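Long-range contact in BamaA.19900.a (PDB 6VZZ), which binds beta-D-glucopyranose and, as a glucokinase of the amoeba Balamuthia mandrillaris, probably phosphorylates glucose with ATP: residues G331-G336 and D370-T375. Residues are numbered along the deposited sequence; the frame is centred on the assembly and turned at random.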
loop_
_atom_site.group_PDB
_atom_site.type_symbol
_atom_site.label_atom_id
_atom_site.label_comp_id
_atom_site.label_asym_id
_atom_site.label_seq_id
_atom_site.Cartn_x
_atom_site.Cartn_y
_atom_site.Cartn_z
ATOM N N GLY A 331 -8.419 3.106 10.487
ATOM C CA GLY A 331 -7.925 4.238 11.238
ATOM C C GLY A 331 -6.449 4.395 10.972
ATOM O O GLY A 331 -5.841 3.605 10.244
ATOM N N MET A 332 -5.879 5.439 11.571
ATOM C CA MET A 332 -4.451 5.675 11.442
ATOM C C MET A 332 -3.905 6.266 12.731
ATOM O O MET A 332 -4.624 6.918 13.490
ATOM C CB MET A 332 -4.126 6.581 10.249
ATOM C CG MET A 332 -5.017 7.775 10.114
ATOM S SD MET A 332 -4.535 8.844 8.737
ATOM C CE MET A 332 -5.486 10.283 9.189
ATOM N N LEU A 333 -2.624 6.010 12.976
ATOM C CA LEU A 333 -1.945 6.440 14.190
ATOM C C LEU A 333 -0.725 7.262 13.802
ATOM O O LEU A 333 0.136 6.778 13.060
ATOM C CB LEU A 333 -1.530 5.236 15.039
ATOM C CG LEU A 333 -2.631 4.412 15.722
ATOM C CD1 LEU A 333 -3.394 3.508 14.760
ATOM C CD2 LEU A 333 -2.013 3.601 16.833
ATOM N N LEU A 334 -0.662 8.503 14.281
ATOM C CA LEU A 334 0.546 9.318 14.172
ATOM C C LEU A 334 1.423 9.025 15.384
ATOM O O LEU A 334 1.021 9.291 16.522
ATOM C CB LEU A 334 0.205 10.808 14.094
ATOM C CG LEU A 334 -0.724 11.206 12.931
ATOM C CD1 LEU A 334 -1.060 12.695 12.935
ATOM C CD2 LEU A 334 -0.087 10.810 11.612
ATOM N N ALA A 335 2.601 8.458 15.146
ATOM C CA ALA A 335 3.426 7.925 16.217
ATOM C C ALA A 335 4.803 8.573 16.206
ATOM O O ALA A 335 5.181 9.272 15.263
ATOM C CB ALA A 335 3.558 6.403 16.100
ATOM N N GLY A 336 5.545 8.319 17.270
ATOM C CA GLY A 336 6.882 8.822 17.499
ATOM C C GLY A 336 6.893 9.840 18.624
ATOM O O GLY A 336 5.891 10.509 18.902
ATOM N N ASP A 370 -10.771 6.722 11.659
ATOM C CA ASP A 370 -10.278 7.224 12.934
ATOM C C ASP A 370 -8.847 7.736 12.793
ATOM O O ASP A 370 -8.048 7.209 12.019
ATOM C CB ASP A 370 -10.317 6.131 14.010
ATOM C CG ASP A 370 -11.723 5.759 14.435
ATOM O OD1 ASP A 370 -12.470 6.627 14.946
ATOM O OD2 ASP A 370 -12.081 4.573 14.260
ATOM N N LEU A 371 -8.524 8.775 13.553
ATOM C CA LEU A 371 -7.166 9.301 13.607
ATOM C C LEU A 371 -6.750 9.401 15.065
ATOM O O LEU A 371 -7.442 10.035 15.872
ATOM C CB LEU A 371 -7.061 10.663 12.913
ATOM C CG LEU A 371 -5.766 11.453 13.155
ATOM C CD1 LEU A 371 -4.555 10.675 12.671
ATOM C CD2 LEU A 371 -5.821 12.831 12.498
ATOM N N PHE A 372 -5.641 8.754 15.404
ATOM C CA PHE A 372 -5.069 8.828 16.737
ATOM C C PHE A 372 -3.692 9.453 16.624
ATOM O O PHE A 372 -3.038 9.367 15.581
ATOM C CB PHE A 372 -4.964 7.448 17.406
ATOM C CG PHE A 372 -6.246 6.673 17.398
ATOM C CD1 PHE A 372 -7.247 6.960 18.302
ATOM C CD2 PHE A 372 -6.454 5.663 16.484
ATOM C CE1 PHE A 372 -8.434 6.254 18.301
ATOM C CE2 PHE A 372 -7.640 4.953 16.473
ATOM C CZ PHE A 372 -8.638 5.253 17.387
ATOM N N THR A 373 -3.258 10.100 17.694
ATOM C CA THR A 373 -1.924 10.667 17.701
ATOM C C THR A 373 -1.298 10.400 19.062
ATOM O O THR A 373 -1.985 10.405 20.088
ATOM C CB THR A 373 -1.956 12.170 17.358
ATOM O OG1 THR A 373 -0.631 12.622 17.048
ATOM C CG2 THR A 373 -2.540 12.998 18.509
ATOM N N GLN A 374 -0.003 10.113 19.055
ATOM C CA GLN A 374 0.697 9.785 20.287
ATOM C C GLN A 374 0.872 11.043 21.126
ATOM O O GLN A 374 1.287 12.087 20.614
ATOM C CB GLN A 374 2.048 9.150 19.963
ATOM C CG GLN A 374 2.785 8.595 21.164
ATOM C CD GLN A 374 4.096 7.915 20.786
ATOM O OE1 GLN A 374 4.252 7.399 19.678
ATOM N NE2 GLN A 374 5.043 7.920 21.708
ATOM N N THR A 375 0.559 10.942 22.421
ATOM C CA THR A 375 0.529 12.097 23.306
ATOM C C THR A 375 1.529 12.047 24.447
ATOM O O THR A 375 1.788 13.090 25.054
ATOM C CB THR A 375 -0.867 12.268 23.915
ATOM O OG1 THR A 375 -1.266 11.030 24.512
ATOM C CG2 THR A 375 -1.883 12.666 22.840
#
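Q374 and G336 close one end of a parallel strand pair, 331-335 beside 370-374, with a side chain taking over where the backbone ladder stops. The ladder has four bonds: M332 N gives to D370 O, F372 N to M332 O, L334 N to F372 O, and Q374 N to L334 O. Q374 then continues the pattern. Its CB lies 3.6 Å from L334 O, and CG stands anti to the backbone N (chi1 -172°), on an extended chain that brings CD to 3.7 Å from G336 O. OE1 accepts a hydrogen bond from G336 N at 2.9 Å, the donor standing above the amide's carbonyl plane, and lies 3.6 Å from A335 CA. NE2 is held by the carbonyls of K376 and V378, so glutamine, acceptor and donor in one group, suits the place. Glycine suits 336 because at its positive phi (110°) a CB would press on A335 O.

On one face M332 CE, ending an unbranched chain, reaches to 3.6 Å from L371 CD1, which also meets L334 CG at 3.9 Å. M332 and L334 touch helix 303-327, while L371 leans on W171. T373 OG1 lies by L334 CB, and its hydroxyl hydrogen-bonds to N343 OD1. On the other face L333 CG rests obliquely against F372 CD2. Strand 331-335 also pairs with 186-191, inside the mixed sheet of one lobe of the actin-like ATPase fold, where G336 lies about 10 Å from a bound glucose.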